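Side-chain contacts in group 1 truncated hemoglobin (Tetrahymena pyriformis, PDB 3AQ9), which binds one heme per subunit and probably binds oxygen, as its relatives among the group I truncated hemoglobins do, with a likely part in nitric oxide detoxification: residues His36-Asn40 with Thr41-His45; Asn62-Gly66 with Lys67-Glu71; Leu97-Thr100 with Asp101-Asn105. The protein carries 1 engineered substitution. All coordinates share one frame; numbering follows the deposited sequence.

Contact 1. Residues His36-Asn40 with Thr41-His45; sequences HFFKN and TDMDH. With HEM (protoporphyrin IX containing Fe), chain C.
Phe38 and Thr41 are the ends of a type I beta turn, closed by a bond from Thr41 N to Phe38 O (3.1 Å, 163° at the hydrogen), after which the chain enters helix 43-57 at Asp42. Across the turn the two side chains lie side by side and point the same way, to the heme. Thr41 OG1 sits beside its own backbone N and anti to the carbonyl carbon (chi1 -63°), which lets it donate to propionate oxygen O2A of the heme at 2.7 Å. A water donates to the same OG1 and to Phe37 O and accepts from Asn40 N, linking the backbone of Phe37 and Asn40 to the hydroxyl that holds the propionate. The Phe38 ring has heme methyl CMA over one face, and its CZ comes within 3.3 Å of the porphyrin meso carbon CHB, a tight fit; the water bound to the iron lies at the ring edge, in its plane. Met43, its chain bent at chi2 and chi3, packs SD 4.1 Å from Phe38 CB and 5.2 Å from the centroid of the Phe38 ring, obliquely to it, a Met-aromatic contact. Phe37 turns away from the second segment, and its CD1 lies 3.6 Å from heme methyl CMB. Tyr25 meets the Phe38 ring edge-to-face, and His82 the Phe37 ring. The helix start is capped by Asp42, whose OD1 accepts from His45 N at 3.0 Å, met from above the carboxylate plane. Phe37, Phe38 and Thr41 belong to the heme pocket of this truncated globin: a turn leading into an N-capped helix binds one propionate through a hydroxyl and lays a phenylalanine against the porphyrin.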
loop_
_atom_site.group_PDB
_atom_site.type_symbol
_atom_site.label_atom_id
_atom_site.label_comp_id
_atom_site.label_asym_id
_atom_site.label_seq_id
_atom_site.Cartn_x
_atom_site.Cartn_y
_atom_site.Cartn_z
ATOM N N HIS A 36 8.525 -2.986 -12.405
ATOM C CA HIS A 36 8.426 -4.182 -13.285
ATOM C C HIS A 36 7.672 -5.365 -12.652
ATOM O O HIS A 36 7.284 -6.252 -13.380
ATOM C CB HIS A 36 9.850 -4.675 -13.591
ATOM C CG HIS A 36 10.743 -4.656 -12.384
ATOM N ND1 HIS A 36 11.355 -3.504 -11.915
ATOM C CD2 HIS A 36 11.139 -5.675 -11.548
ATOM C CE1 HIS A 36 12.177 -3.843 -10.924
ATOM N NE2 HIS A 36 12.028 -5.136 -10.641
ATOM N N PHE A 37 7.543 -5.429 -11.303
ATOM C CA PHE A 37 6.837 -6.521 -10.673
ATOM C C PHE A 37 5.373 -6.587 -11.121
ATOM O O PHE A 37 4.759 -7.651 -11.078
ATOM C CB PHE A 37 6.888 -6.429 -9.140
ATOM C CG PHE A 37 8.248 -6.771 -8.623
ATOM C CD1 PHE A 37 9.129 -5.754 -8.298
ATOM C CD2 PHE A 37 8.623 -8.102 -8.472
ATOM C CE1 PHE A 37 10.456 -6.026 -7.858
ATOM C CE2 PHE A 37 9.918 -8.398 -8.018
ATOM C CZ PHE A 37 10.828 -7.344 -7.751
ATOM N N PHE A 38 4.866 -5.442 -11.585
ATOM C CA PHE A 38 3.480 -5.350 -11.999
ATOM C C PHE A 38 3.255 -5.501 -13.468
ATOM O O PHE A 38 2.131 -5.193 -13.966
ATOM C CB PHE A 38 2.972 -3.982 -11.540
ATOM C CG PHE A 38 3.044 -3.827 -10.067
ATOM C CD1 PHE A 38 4.168 -3.197 -9.436
ATOM C CD2 PHE A 38 2.035 -4.392 -9.266
ATOM C CE1 PHE A 38 4.313 -3.199 -8.019
ATOM C CE2 PHE A 38 2.122 -4.292 -7.816
ATOM C CZ PHE A 38 3.251 -3.702 -7.196
ATOM N N LYS A 39 4.266 -5.957 -14.210
ATOM C CA LYS A 39 4.143 -5.991 -15.673
ATOM C C LYS A 39 2.931 -6.809 -16.141
ATOM O O LYS A 39 2.269 -6.481 -17.166
ATOM C CB LYS A 39 5.480 -6.555 -16.271
ATOM C CG LYS A 39 5.331 -6.921 -17.761
ATOM C CD LYS A 39 6.403 -7.922 -18.203
ATOM C CE LYS A 39 6.235 -8.236 -19.745
ATOM N NZ LYS A 39 7.056 -9.448 -19.999
ATOM N N ASN A 40 2.663 -7.931 -15.489
ATOM C CA ASN A 40 1.526 -8.801 -15.929
ATOM C C ASN A 40 0.307 -8.700 -15.020
ATOM O O ASN A 40 -0.590 -9.515 -15.112
ATOM C CB ASN A 40 1.943 -10.248 -15.890
ATOM C CG ASN A 40 2.971 -10.558 -16.925
ATOM O OD1 ASN A 40 2.881 -10.085 -18.044
ATOM N ND2 ASN A 40 3.987 -11.298 -16.539
ATOM N N THR A 41 0.235 -7.636 -14.234
ATOM C CA THR A 41 -0.819 -7.461 -13.264
ATOM C C THR A 41 -1.991 -6.676 -13.808
ATOM O O THR A 41 -1.859 -5.679 -14.545
ATOM C CB THR A 41 -0.261 -6.750 -11.978
ATOM O OG1 THR A 41 0.745 -7.607 -11.359
ATOM C CG2 THR A 41 -1.355 -6.581 -10.930
ATOM N N ASP A 42 -3.188 -7.187 -13.527
ATOM C CA ASP A 42 -4.397 -6.479 -13.919
ATOM C C ASP A 42 -4.496 -5.332 -12.878
ATOM O O ASP A 42 -4.810 -5.599 -11.670
ATOM C CB ASP A 42 -5.603 -7.422 -13.809
ATOM C CG ASP A 42 -6.933 -6.719 -13.987
ATOM O OD1 ASP A 42 -7.141 -5.488 -13.756
ATOM O OD2 ASP A 42 -7.814 -7.447 -14.468
ATOM N N MET A 43 -4.233 -4.093 -13.285
ATOM C CA MET A 43 -4.117 -3.005 -12.310
ATOM C C MET A 43 -5.497 -2.562 -11.747
ATOM O O MET A 43 -5.558 -2.047 -10.605
ATOM C CB MET A 43 -3.307 -1.805 -12.848
ATOM C CG MET A 43 -1.777 -2.153 -13.072
ATOM S SD MET A 43 -0.957 -2.737 -11.664
ATOM C CE MET A 43 -1.223 -1.490 -10.439
ATOM N N ASP A 44 -6.553 -2.744 -12.506
ATOM C CA ASP A 44 -7.878 -2.448 -11.920
ATOM C C ASP A 44 -8.136 -3.399 -10.736
ATOM O O ASP A 44 -8.552 -2.958 -9.622
ATOM C CB ASP A 44 -8.960 -2.585 -12.960
ATOM C CG ASP A 44 -8.916 -1.422 -13.979
ATOM O OD1 ASP A 44 -8.295 -0.328 -13.676
ATOM O OD2 ASP A 44 -9.496 -1.616 -15.062
ATOM N N HIS A 45 -7.884 -4.686 -10.965
ATOM C CA HIS A 45 -8.030 -5.639 -9.904
ATOM C C HIS A 45 -7.155 -5.326 -8.710
ATOM O O HIS A 45 -7.537 -5.429 -7.510
ATOM C CB HIS A 45 -7.703 -7.078 -10.374
ATOM C CG HIS A 45 -8.211 -8.108 -9.411
ATOM N ND1 HIS A 45 -7.383 -8.888 -8.635
ATOM C CD2 HIS A 45 -9.485 -8.371 -9.001
ATOM C CE1 HIS A 45 -8.121 -9.672 -7.869
ATOM N NE2 HIS A 45 -9.390 -9.371 -8.054
HETATM C CHA HEM C . -0.272 -8.512 -4.639
HETATM C CHB HEM C . 4.079 -6.491 -5.689
HETATM C CHC HEM C . 4.388 -4.835 -1.172
HETATM C CHD HEM C . -0.444 -5.570 -0.753
HETATM C C1A HEM C . 0.877 -8.108 -5.298
HETATM C C2A HEM C . 1.262 -8.479 -6.669
HETATM C C3A HEM C . 2.409 -7.897 -6.944
HETATM C C4A HEM C . 2.872 -7.179 -5.778
HETATM C CMA HEM C . 3.261 -7.902 -8.225
HETATM C CAA HEM C . 0.310 -9.283 -7.643
HETATM C CBA HEM C . 0.653 -10.587 -8.394
HETATM C CGA HEM C . -0.588 -10.512 -9.477
HETATM O O1A HEM C . -1.762 -10.837 -9.072
HETATM O O2A HEM C . -0.544 -9.772 -10.534
HETATM C C1B HEM C . 4.547 -5.935 -4.464
HETATM C C2B HEM C . 5.920 -5.474 -4.340
HETATM C C3B HEM C . 6.031 -5.109 -3.052
HETATM C C4B HEM C . 4.722 -5.282 -2.477
HETATM C CMB HEM C . 7.025 -5.461 -5.394
HETATM C CAB HEM C . 7.322 -4.598 -2.398
HETATM C CBB HEM C . 7.548 -5.161 -1.221
HETATM C C1C HEM C . 3.067 -4.822 -0.693
HETATM C C2C HEM C . 2.637 -4.147 0.508
HETATM C C3C HEM C . 1.306 -4.353 0.568
HETATM C C4C HEM C . 0.875 -5.133 -0.553
HETATM C CMC HEM C . 3.599 -3.317 1.455
HETATM C CAC HEM C . 0.263 -3.814 1.617
HETATM C CBC HEM C . 0.664 -3.322 2.788
HETATM C C1D HEM C . -0.789 -6.461 -1.778
HETATM C C2D HEM C . -2.138 -6.935 -1.936
HETATM C C3D HEM C . -2.064 -7.821 -3.076
HETATM C C4D HEM C . -0.699 -7.789 -3.487
HETATM C CMD HEM C . -3.409 -6.656 -1.119
HETATM C CAD HEM C . -3.212 -8.577 -3.690
HETATM C CBD HEM C . -3.476 -9.889 -3.085
HETATM C CGD HEM C . -4.758 -10.471 -3.723
HETATM O O1D HEM C . -5.346 -11.385 -3.152
HETATM O O2D HEM C . -5.005 -10.186 -4.972
HETATM N NA HEM C . 1.914 -7.323 -4.817
HETATM N NB HEM C . 3.717 -5.878 -3.328
HETATM N NC HEM C . 2.006 -5.418 -1.309
HETATM N ND HEM C . 0.128 -6.920 -2.761
HETATM FE FE HEM C . 1.958 -6.416 -3.053
HETATM O O HOH W 1 3.142 -8.999 -12.921
HETATM O O HOH W 2 0.274 -4.615 -16.032
HETATM O O HOH W 3 1.256 -4.533 -3.956
#

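Contact 2. Residues Asn62-Gly66 with Lys67-Glu71; sequences NHYKG and KNMTE. With HEM (protoporphyrin IX containing Fe), chain C.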
loop_
_atom_site.group_PDB
_atom_site.type_symbol
_atom_site.label_atom_id
_atom_site.label_comp_id
_atom_site.label_asym_id
_atom_site.label_seq_id
_atom_site.Cartn_x
_atom_site.Cartn_y
_atom_site.Cartn_z
ATOM N N ASN A 62 -13.904 -3.467 6.979
ATOM C CA ASN A 62 -13.106 -4.638 6.615
ATOM C C ASN A 62 -13.887 -5.446 5.584
ATOM O O ASN A 62 -14.817 -6.216 5.922
ATOM C CB ASN A 62 -12.907 -5.455 7.913
ATOM C CG ASN A 62 -12.199 -6.780 7.677
ATOM O OD1 ASN A 62 -12.060 -7.598 8.635
ATOM N ND2 ASN A 62 -11.735 -6.985 6.508
ATOM N N HIS A 63 -13.553 -5.216 4.319
ATOM C CA HIS A 63 -14.112 -6.018 3.226
ATOM C C HIS A 63 -12.997 -6.685 2.402
ATOM O O HIS A 63 -13.246 -7.047 1.241
ATOM C CB HIS A 63 -14.930 -5.072 2.260
ATOM C CG HIS A 63 -16.103 -4.444 2.956
ATOM N ND1 HIS A 63 -17.022 -5.209 3.654
ATOM C CD2 HIS A 63 -16.490 -3.148 3.104
ATOM C CE1 HIS A 63 -17.921 -4.410 4.218
ATOM N NE2 HIS A 63 -17.643 -3.160 3.868
ATOM N N TYR A 64 -11.818 -6.910 3.019
ATOM C CA TYR A 64 -10.710 -7.452 2.271
ATOM C C TYR A 64 -10.901 -8.956 2.192
ATOM O O TYR A 64 -10.917 -9.624 3.257
ATOM C CB TYR A 64 -9.420 -7.159 2.992
ATOM C CG TYR A 64 -8.239 -7.776 2.273
ATOM C CD1 TYR A 64 -7.977 -7.344 0.949
ATOM C CD2 TYR A 64 -7.547 -8.817 2.820
ATOM C CE1 TYR A 64 -6.935 -7.876 0.236
ATOM C CE2 TYR A 64 -6.449 -9.382 2.116
ATOM C CZ TYR A 64 -6.207 -8.903 0.759
ATOM O OH TYR A 64 -5.151 -9.496 0.051
ATOM N N LYS A 65 -11.021 -9.524 0.970
ATOM C CA LYS A 65 -11.193 -10.969 0.785
ATOM C C LYS A 65 -10.012 -11.578 0.014
ATOM O O LYS A 65 -10.045 -12.707 -0.419
ATOM C CB LYS A 65 -12.531 -11.267 0.101
ATOM C CG LYS A 65 -13.798 -10.712 0.857
ATOM C CD LYS A 65 -13.888 -11.288 2.290
ATOM C CE LYS A 65 -15.126 -10.671 3.076
ATOM N NZ LYS A 65 -15.087 -11.437 4.425
ATOM N N GLY A 66 -8.926 -10.867 -0.083
ATOM C CA GLY A 66 -7.799 -11.479 -0.844
ATOM C C GLY A 66 -6.794 -12.262 -0.012
ATOM O O GLY A 66 -7.088 -12.733 1.148
ATOM N N LYS A 67 -5.683 -12.579 -0.669
ATOM C CA LYS A 67 -4.651 -13.352 -0.115
ATOM C C LYS A 67 -3.930 -12.738 1.083
ATOM O O LYS A 67 -3.895 -11.558 1.160
ATOM C CB LYS A 67 -3.553 -13.526 -1.203
ATOM C CG LYS A 67 -4.114 -14.575 -2.309
ATOM C CD LYS A 67 -3.101 -14.578 -3.474
ATOM C CE LYS A 67 -3.744 -15.344 -4.721
ATOM N NZ LYS A 67 -2.579 -15.626 -5.621
ATOM N N ASN A 68 -3.368 -13.577 1.939
ATOM C CA ASN A 68 -2.539 -12.963 3.002
ATOM C C ASN A 68 -1.206 -12.429 2.346
ATOM O O ASN A 68 -0.908 -12.688 1.137
ATOM C CB ASN A 68 -2.294 -13.999 4.137
ATOM C CG ASN A 68 -1.350 -15.129 3.783
ATOM O OD1 ASN A 68 -0.264 -14.954 3.250
ATOM N ND2 ASN A 68 -1.717 -16.307 4.189
ATOM N N MET A 69 -0.375 -11.727 3.116
ATOM C CA MET A 69 0.743 -11.061 2.448
ATOM C C MET A 69 1.855 -12.057 2.104
ATOM O O MET A 69 2.689 -11.704 1.267
ATOM C CB MET A 69 1.257 -9.924 3.374
ATOM C CG MET A 69 0.187 -8.816 3.547
ATOM S SD MET A 69 -0.039 -7.998 1.912
ATOM C CE MET A 69 -1.569 -8.721 1.360
ATOM N N THR A 70 1.862 -13.278 2.668
ATOM C CA THR A 70 2.857 -14.235 2.244
ATOM C C THR A 70 2.397 -14.807 0.882
ATOM O O THR A 70 3.193 -14.887 -0.063
ATOM C CB THR A 70 3.021 -15.383 3.249
ATOM O OG1 THR A 70 3.510 -14.731 4.470
ATOM C CG2 THR A 70 3.990 -16.447 2.751
ATOM N N GLU A 71 1.126 -15.254 0.856
ATOM C CA GLU A 71 0.585 -15.882 -0.384
ATOM C C GLU A 71 0.647 -14.843 -1.499
ATOM O O GLU A 71 0.871 -15.237 -2.699
ATOM C CB GLU A 71 -0.913 -16.198 -0.168
ATOM C CG GLU A 71 -1.112 -17.346 0.860
ATOM C CD GLU A 71 -2.723 -17.444 1.371
ATOM O OE1 GLU A 71 -3.571 -16.425 1.372
ATOM O OE2 GLU A 71 -3.089 -18.604 1.789
HETATM C CHA HEM C . -0.272 -8.512 -4.639
HETATM C CHB HEM C . 4.079 -6.491 -5.689
HETATM C CHC HEM C . 4.388 -4.835 -1.172
HETATM C CHD HEM C . -0.444 -5.570 -0.753
HETATM C C1A HEM C . 0.877 -8.108 -5.298
HETATM C C2A HEM C . 1.262 -8.479 -6.669
HETATM C C3A HEM C . 2.409 -7.897 -6.944
HETATM C C4A HEM C . 2.872 -7.179 -5.778
HETATM C CMA HEM C . 3.261 -7.902 -8.225
HETATM C CAA HEM C . 0.310 -9.283 -7.643
HETATM C CBA HEM C . 0.653 -10.587 -8.394
HETATM C CGA HEM C . -0.588 -10.512 -9.477
HETATM O O1A HEM C . -1.762 -10.837 -9.072
HETATM O O2A HEM C . -0.544 -9.772 -10.534
HETATM C C1B HEM C . 4.547 -5.935 -4.464
HETATM C C2B HEM C . 5.920 -5.474 -4.340
HETATM C C3B HEM C . 6.031 -5.109 -3.052
HETATM C C4B HEM C . 4.722 -5.282 -2.477
HETATM C CMB HEM C . 7.025 -5.461 -5.394
HETATM C CAB HEM C . 7.322 -4.598 -2.398
HETATM C CBB HEM C . 7.548 -5.161 -1.221
HETATM C C1C HEM C . 3.067 -4.822 -0.693
HETATM C C2C HEM C . 2.637 -4.147 0.508
HETATM C C3C HEM C . 1.306 -4.353 0.568
HETATM C C4C HEM C . 0.875 -5.133 -0.553
HETATM C CMC HEM C . 3.599 -3.317 1.455
HETATM C CAC HEM C . 0.263 -3.814 1.617
HETATM C CBC HEM C . 0.664 -3.322 2.788
HETATM C C1D HEM C . -0.789 -6.461 -1.778
HETATM C C2D HEM C . -2.138 -6.935 -1.936
HETATM C C3D HEM C . -2.064 -7.821 -3.076
HETATM C C4D HEM C . -0.699 -7.789 -3.487
HETATM C CMD HEM C . -3.409 -6.656 -1.119
HETATM C CAD HEM C . -3.212 -8.577 -3.690
HETATM C CBD HEM C . -3.476 -9.889 -3.085
HETATM C CGD HEM C . -4.758 -10.471 -3.723
HETATM O O1D HEM C . -5.346 -11.385 -3.152
HETATM O O2D HEM C . -5.005 -10.186 -4.972
HETATM N NA HEM C . 1.914 -7.323 -4.817
HETATM N NB HEM C . 3.717 -5.878 -3.328
HETATM N NC HEM C . 2.006 -5.418 -1.309
HETATM N ND HEM C . 0.128 -6.920 -2.761
HETATM FE FE HEM C . 1.958 -6.416 -3.053
HETATM O O HOH W 3 1.256 -4.533 -3.956
#
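Tyr64 donates its hydroxyl to Lys67 O (2.7 Å), just ahead of a capping box made by Asn68 and Glu71 at the start of the short helix 69-72. With CG anti to the backbone N (chi1 177°), the tyrosine ring extends along the chain, so that Gly66 N lies over the centre of one face and Lys67 O meets the ring edge in plane. The hydroxyl approaches a lone pair of that carbonyl, within its plane, which favours one rotation of the O-H. Phe53 of helix 43-57 packs edge-to-face with the same ring.

Lys67 offers its backbone rather than its amine: its N donates to heme propionate O1D at 2.8 Å and a nearly straight 170°, and its CB and CG lie alongside that oxygen while the rest of the chain runs out extended. Gly66 passes close by, its CA 3.4 Å from O1D, and its lack of a side chain lets the propionate come this near. Met69 is folded at chi2 and chi3; this sets its SD 3.6 Å from heme meso carbon CHD and its CE near methyl CMD and the Tyr64 hydroxyl. Its carbonyl accepts from ND1 of His73, the predicted proximal iron ligand, a second-shell bond that would orient the imidazole. In the capping box, Glu71 N donates to Asn68 OD1 at 2.8 Å, and Asn68 N returns a bond to Glu71 OE1 at 2.9 Å, entering on the anti side of the carboxylate.

Contact 3. Residues Leu97-Thr100 with Asp101-Asn105; sequences LGVT and DAVIN
Val99 and Thr100 meet Val103 and Ile104 where a Schellman motif ends helix 80-96 and a threonine N-cap begins helix 101-112. Leu97 opens the link with its side chain turned to Ala20 and Leu23 of helix 13-28. Gly98 then leaves helical geometry with a positive phi of 95°, a conformation open to glycine, which has no side chain to meet the preceding carbonyl. Beyond this reversal Val99 directs its side chain toward the new helix. Its CG1, anti to the backbone N (chi1 -178°), comes 3.5 Å from Val103 CG1, the two side chains crossing at about a right angle, and 3.7 Å from Ile104 CG1. The same methyl thus touches both valine and isoleucine, an apolar patch that continues onto Leu94 of the preceding helix and Leu11 of helix 7-11. Ile104, the buried member, also lies against Ala91 and the side chain of Lys95, so the first turn of helix 101-112 packs back onto the end of helix 80-96.

Thr100 works through both of its oxygens. OG1 stands between the backbone N and the carbonyl carbon (chi1 61°), turned to the first helical turn, where it accepts a weak capping bond from Val103 N at 3.3 Å; Val103 CG2 lies beside it at 3.5 Å. Val103 N also makes a weak second bond to Thr100 O, so its hydrogen is shared between hydroxyl and carbonyl of one residue. The stronger bond is the regular helical one: Ile104 N donates to Thr100 O at 3.0 Å, while Ile104 CG1 rests 3.3 Å from the same oxygen.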
loop_
_atom_site.group_PDB
_atom_site.type_symbol
_atom_site.label_atom_id
_atom_site.label_comp_id
_atom_site.label_asym_id
_atom_site.label_seq_id
_atom_site.Cartn_x
_atom_site.Cartn_y
_atom_site.Cartn_z
ATOM N N LEU A 97 -1.245 14.320 -1.136
ATOM C CA LEU A 97 -2.654 14.455 -0.813
ATOM C C LEU A 97 -2.940 15.383 0.388
ATOM O O LEU A 97 -4.091 15.662 0.677
ATOM C CB LEU A 97 -3.380 13.120 -0.594
ATOM C CG LEU A 97 -3.292 12.312 -1.905
ATOM C CD1 LEU A 97 -3.899 10.923 -1.566
ATOM C CD2 LEU A 97 -4.155 13.048 -3.018
ATOM N N GLY A 98 -1.897 15.869 1.071
ATOM C CA GLY A 98 -2.120 16.853 2.155
ATOM C C GLY A 98 -2.204 16.240 3.529
ATOM O O GLY A 98 -2.572 16.920 4.471
ATOM N N VAL A 99 -1.872 14.945 3.659
ATOM C CA VAL A 99 -1.888 14.279 5.007
ATOM C C VAL A 99 -0.662 14.771 5.827
ATOM O O VAL A 99 0.434 15.000 5.281
ATOM C CB VAL A 99 -1.795 12.733 4.836
ATOM C CG1 VAL A 99 -1.859 12.062 6.254
ATOM C CG2 VAL A 99 -2.982 12.258 4.012
ATOM N N THR A 100 -0.855 14.975 7.138
ATOM C CA THR A 100 0.267 15.493 8.004
ATOM C C THR A 100 1.363 14.404 8.196
ATOM O O THR A 100 1.037 13.189 8.110
ATOM C CB THR A 100 -0.212 15.879 9.411
ATOM O OG1 THR A 100 -0.757 14.727 10.069
ATOM C CG2 THR A 100 -1.291 17.024 9.346
ATOM N N ASP A 101 2.612 14.824 8.447
ATOM C CA ASP A 101 3.661 13.824 8.717
ATOM C C ASP A 101 3.258 12.850 9.841
ATOM O O ASP A 101 3.540 11.636 9.751
ATOM C CB ASP A 101 4.989 14.463 9.055
ATOM C CG ASP A 101 5.584 15.265 7.897
ATOM O OD1 ASP A 101 5.338 14.966 6.700
ATOM O OD2 ASP A 101 6.304 16.229 8.221
ATOM N N ALA A 102 2.555 13.373 10.855
ATOM C CA ALA A 102 2.250 12.506 12.038
ATOM C C ALA A 102 1.348 11.358 11.631
ATOM O O ALA A 102 1.584 10.190 12.038
ATOM C CB ALA A 102 1.635 13.277 13.207
ATOM N N VAL A 103 0.346 11.644 10.772
ATOM C CA VAL A 103 -0.580 10.608 10.344
ATOM C C VAL A 103 0.098 9.671 9.344
ATOM O O VAL A 103 -0.094 8.433 9.373
ATOM C CB VAL A 103 -1.905 11.259 9.782
ATOM C CG1 VAL A 103 -2.774 10.166 9.080
ATOM C CG2 VAL A 103 -2.596 11.951 11.019
ATOM N N ILE A 104 0.940 10.226 8.469
ATOM C CA ILE A 104 1.645 9.355 7.559
ATOM C C ILE A 104 2.479 8.371 8.377
ATOM O O ILE A 104 2.562 7.180 8.053
ATOM C CB ILE A 104 2.575 10.136 6.633
ATOM C CG1 ILE A 104 1.681 11.016 5.662
ATOM C CG2 ILE A 104 3.432 9.157 5.788
ATOM C CD1 ILE A 104 2.560 11.995 4.948
ATOM N N ASN A 105 3.083 8.856 9.446
ATOM C CA ASN A 105 3.961 7.924 10.228
ATOM C C ASN A 105 3.147 6.835 10.916
ATOM O O ASN A 105 3.594 5.684 10.989
ATOM C CB ASN A 105 4.745 8.726 11.279
ATOM C CG ASN A 105 5.819 9.634 10.625
ATOM O OD1 ASN A 105 6.240 9.396 9.439
ATOM N ND2 ASN A 105 6.282 10.681 11.382
#

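In the fold
Along the chain the contacts follow in series, each at the start of a helix: contact 1 at helix 43-57, contact 2 at helix 69-72, contact 3 at helix 101-112. Contacts 1 and 2 both touch the heme, their centres about 17 Å apart and their nearest atoms about 7 Å apart; they do not touch but each holds one of its propionates. Contact 3 lies on the opposite side of the chain's centre from both, about 27 Å and 25 Å away between centres. Two junctions therefore contribute to the heme pocket of this small globin, while the third joins helices away from it, the Ile104 side chain being about 13 Å from the heme.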